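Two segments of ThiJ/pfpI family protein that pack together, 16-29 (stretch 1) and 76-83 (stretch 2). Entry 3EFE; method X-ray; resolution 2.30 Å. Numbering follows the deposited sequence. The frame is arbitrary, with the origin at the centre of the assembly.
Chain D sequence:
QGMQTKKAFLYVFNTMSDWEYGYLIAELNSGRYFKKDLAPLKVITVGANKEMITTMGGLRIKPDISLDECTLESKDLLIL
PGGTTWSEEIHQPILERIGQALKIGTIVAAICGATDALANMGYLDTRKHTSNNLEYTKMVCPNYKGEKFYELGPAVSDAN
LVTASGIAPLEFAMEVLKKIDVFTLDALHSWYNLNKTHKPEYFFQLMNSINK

Stretch 1, residues 16-29: MSDWEYGYLIAELN
Stretch 2 76-83: DLLILPGG

A helix that runs on beyond Asn29, kinked where the N atoms of Tyr23 and Leu24 have no bond to the preceding turn, packs alongside a short strand, residues 77-80, nearly antiparallel to it: the two N-to-C directions make an angle of 156°, and the axes approach to 9.9 Å. Leu28 therefore faces Leu77 near one end (CA to CA 10.5 Å), while at the other the loops converge until the CA atoms of Met16 and Gly83 are 4.5 Å apart.

Ile79 covers the most surface. In the extended strand (phi/psi -88/123) its side chain points toward the helix, as does that of Leu77, whereas the intervening Leu78 is out of reach. A branched, wholly apolar side chain suits this place because it can meet several helical residues at once. With chi1 m and chi2 t, Ile79 CD1 lies 3.6 Å from CG2 of Ile25 (chi1 p, chi2 t), and Ile79 CG1 is 4.0 Å from CD2 of Leu24 (t, p). One turn after Leu24, Leu28 (m, t) sets its CD1 3.5 Å from CD2 of Leu77 (t, p).

Pro81 (phi/psi -76/158), just past the strand, continues the row of side chains that point toward stretch 1. Its compact ring, C-gamma endo, packs against two neighbouring side chains: Pro81 CG is 3.2 Å from CE of Met16 (p, t, m), a tight contact, and Pro81 CB is 3.7 Å from CD2 of Tyr21 (chi1 p, chi2 77°), approaching that ring obliquely.

Gly82 brings polar backbone to the contact. At phi/psi -63/167, Gly82 O accepts a nearly straight hydrogen bond from Ser17 N (2.9 Å, 169°), with Met16 CA also 3.3 Å from Gly82 O in a CA-H...O contact. Gly82 N donates to Glu20 OE1 (3.0 Å, 132°), on a side chain with chi1 m, chi2 t and chi3 3°. Glycine suits this site: an ideal CB would lie 2.4 Å from Glu20 OE1, a clash.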

# COMPACT_ATOMS: atom_id res chain seq x y z
N MET D 16 8.71 7.88 2.62
CA MET D 16 8.38 6.46 2.92
C MET D 16 7.59 5.87 1.76
O MET D 16 6.72 6.51 1.15
CB MET D 16 7.70 6.26 4.27
CG MET D 16 6.40 7.06 4.56
SD MET D 16 5.74 6.86 6.19
CE MET D 16 5.97 5.30 6.35
N SER D 17 7.98 4.66 1.41
CA SER D 17 7.36 3.89 0.31
C SER D 17 5.97 3.29 0.67
O SER D 17 5.91 2.36 1.42
CB SER D 17 8.34 2.78 -0.06
OG SER D 17 9.58 3.36 -0.49
N ASP D 18 4.91 3.81 0.06
CA ASP D 18 3.51 3.53 0.39
C ASP D 18 3.07 2.09 0.21
O ASP D 18 2.23 1.58 0.99
CB ASP D 18 2.55 4.37 -0.49
CG ASP D 18 2.82 5.89 -0.37
OD1 ASP D 18 1.97 6.64 0.11
OD2 ASP D 18 3.90 6.31 -0.76
N TRP D 19 3.64 1.42 -0.78
CA TRP D 19 3.17 0.10 -1.11
C TRP D 19 3.70 -0.89 -0.10
O TRP D 19 3.22 -1.99 -0.04
CB TRP D 19 3.52 -0.27 -2.54
CG TRP D 19 4.90 -0.56 -2.72
CD1 TRP D 19 5.49 -1.77 -2.62
CD2 TRP D 19 5.93 0.38 -3.01
NE1 TRP D 19 6.78 -1.66 -2.83
CE2 TRP D 19 7.10 -0.34 -3.05
CE3 TRP D 19 5.96 1.78 -3.15
CZ2 TRP D 19 8.34 0.25 -3.30
CZ3 TRP D 19 7.16 2.37 -3.43
CH2 TRP D 19 8.35 1.60 -3.47
N GLU D 20 4.64 -0.47 0.76
CA GLU D 20 5.44 -1.45 1.51
C GLU D 20 4.76 -1.79 2.86
O GLU D 20 4.90 -2.91 3.37
CB GLU D 20 6.88 -0.99 1.66
CG GLU D 20 7.63 -1.17 0.37
CD GLU D 20 9.00 -0.71 0.39
OE1 GLU D 20 9.49 -0.25 1.45
OE2 GLU D 20 9.63 -0.86 -0.70
N TYR D 21 3.99 -0.86 3.39
CA TYR D 21 3.34 -1.01 4.73
C TYR D 21 1.83 -1.09 4.67
O TYR D 21 1.26 -1.39 5.67
CB TYR D 21 3.77 0.07 5.78
CG TYR D 21 3.56 1.41 5.24
CD1 TYR D 21 2.28 1.96 5.19
CD2 TYR D 21 4.61 2.10 4.60
CE1 TYR D 21 2.08 3.18 4.58
CE2 TYR D 21 4.38 3.31 4.02
CZ TYR D 21 3.15 3.84 4.03
OH TYR D 21 2.93 5.03 3.44
N GLY D 22 1.22 -0.93 3.51
CA GLY D 22 -0.23 -0.75 3.40
C GLY D 22 -1.13 -1.90 3.85
O GLY D 22 -2.09 -1.68 4.54
N TYR D 23 -0.83 -3.10 3.38
CA TYR D 23 -1.40 -4.35 3.84
C TYR D 23 -1.26 -4.54 5.34
O TYR D 23 -2.25 -4.83 6.06
CB TYR D 23 -0.69 -5.51 3.15
CG TYR D 23 -0.92 -5.74 1.63
CD1 TYR D 23 -2.18 -6.03 1.14
CD2 TYR D 23 0.14 -5.73 0.72
CE1 TYR D 23 -2.38 -6.29 -0.16
CE2 TYR D 23 -0.06 -5.96 -0.64
CZ TYR D 23 -1.33 -6.25 -1.06
OH TYR D 23 -1.59 -6.50 -2.38
N LEU D 24 -0.04 -4.40 5.83
CA LEU D 24 0.20 -4.68 7.24
C LEU D 24 -0.59 -3.76 8.15
O LEU D 24 -1.31 -4.20 9.01
CB LEU D 24 1.71 -4.62 7.55
CG LEU D 24 2.16 -5.03 8.95
CD1 LEU D 24 1.51 -6.44 9.43
CD2 LEU D 24 3.67 -5.05 9.01
N ILE D 25 -0.44 -2.46 7.95
CA ILE D 25 -1.06 -1.50 8.84
C ILE D 25 -2.63 -1.49 8.82
O ILE D 25 -3.29 -1.24 9.84
CB ILE D 25 -0.41 -0.07 8.70
CG1 ILE D 25 -0.69 0.56 7.34
CG2 ILE D 25 1.00 -0.14 9.13
CD1 ILE D 25 -0.67 2.10 7.37
N ALA D 26 -3.20 -1.76 7.64
CA ALA D 26 -4.63 -1.82 7.45
C ALA D 26 -5.22 -3.01 8.17
O ALA D 26 -6.30 -2.98 8.76
CB ALA D 26 -4.91 -1.86 5.93
N GLU D 27 -4.54 -4.12 8.15
CA GLU D 27 -5.08 -5.33 8.80
C GLU D 27 -5.00 -5.24 10.34
O GLU D 27 -5.89 -5.70 11.06
CB GLU D 27 -4.31 -6.56 8.31
CG GLU D 27 -4.56 -6.94 6.88
CD GLU D 27 -6.03 -7.14 6.53
OE1 GLU D 27 -6.89 -7.15 7.44
OE2 GLU D 27 -6.33 -7.30 5.33
N LEU D 28 -3.91 -4.65 10.80
CA LEU D 28 -3.64 -4.40 12.20
C LEU D 28 -4.58 -3.37 12.77
O LEU D 28 -5.34 -3.64 13.67
CB LEU D 28 -2.18 -3.94 12.37
CG LEU D 28 -1.17 -5.09 12.27
CD1 LEU D 28 0.19 -4.52 12.31
CD2 LEU D 28 -1.44 -6.13 13.40
N ASN D 29 -4.58 -2.20 12.18
CA ASN D 29 -5.39 -1.13 12.73
C ASN D 29 -6.92 -1.45 12.67
O ASN D 29 -7.68 -1.04 13.54
CB ASN D 29 -4.98 0.21 12.06
CG ASN D 29 -5.55 1.41 12.72
OD1 ASN D 29 -6.45 2.09 12.19
ND2 ASN D 29 -4.99 1.75 13.85
N ASP D 76 6.15 -5.04 21.81
CA ASP D 76 5.54 -3.97 21.00
C ASP D 76 5.88 -4.33 19.56
O ASP D 76 6.71 -5.20 19.33
CB ASP D 76 6.04 -2.56 21.38
CG ASP D 76 5.32 -1.96 22.66
OD1 ASP D 76 4.23 -2.50 23.00
OD2 ASP D 76 5.79 -0.94 23.29
N LEU D 77 5.23 -3.70 18.61
CA LEU D 77 5.60 -3.84 17.18
C LEU D 77 6.08 -2.51 16.64
O LEU D 77 5.38 -1.49 16.79
CB LEU D 77 4.43 -4.40 16.29
CG LEU D 77 4.64 -4.42 14.71
CD1 LEU D 77 5.66 -5.51 14.20
CD2 LEU D 77 3.23 -4.57 14.01
N LEU D 78 7.27 -2.54 16.03
CA LEU D 78 7.81 -1.38 15.28
C LEU D 78 8.03 -1.69 13.80
O LEU D 78 8.88 -2.47 13.47
CB LEU D 78 9.14 -0.91 15.86
CG LEU D 78 9.81 0.32 15.22
CD1 LEU D 78 8.97 1.60 15.30
CD2 LEU D 78 11.23 0.51 15.83
N ILE D 79 7.22 -1.05 12.93
CA ILE D 79 7.33 -1.15 11.46
C ILE D 79 8.31 -0.06 10.86
O ILE D 79 8.14 1.18 11.03
CB ILE D 79 5.93 -1.04 10.75
CG1 ILE D 79 4.97 -2.05 11.33
CG2 ILE D 79 6.05 -1.22 9.19
CD1 ILE D 79 3.46 -1.68 11.22
N LEU D 80 9.32 -0.55 10.14
CA LEU D 80 10.19 0.36 9.39
C LEU D 80 10.04 0.15 7.89
O LEU D 80 10.54 -0.82 7.33
CB LEU D 80 11.63 0.24 9.82
CG LEU D 80 11.86 -0.03 11.32
CD1 LEU D 80 13.27 -0.66 11.45
CD2 LEU D 80 11.60 1.24 12.15
N PRO D 81 9.38 1.10 7.21
CA PRO D 81 9.26 1.09 5.77
C PRO D 81 10.55 1.54 5.05
O PRO D 81 11.41 2.17 5.67
CB PRO D 81 8.16 2.11 5.50
CG PRO D 81 8.09 2.91 6.65
CD PRO D 81 8.74 2.25 7.81
N GLY D 82 10.67 1.14 3.78
CA GLY D 82 11.59 1.73 2.87
C GLY D 82 11.35 3.19 2.59
O GLY D 82 10.28 3.77 2.92
N GLY D 83 12.37 3.76 1.97
CA GLY D 83 12.38 5.11 1.43
C GLY D 83 13.81 5.42 1.03
O GLY D 83 14.72 4.57 1.15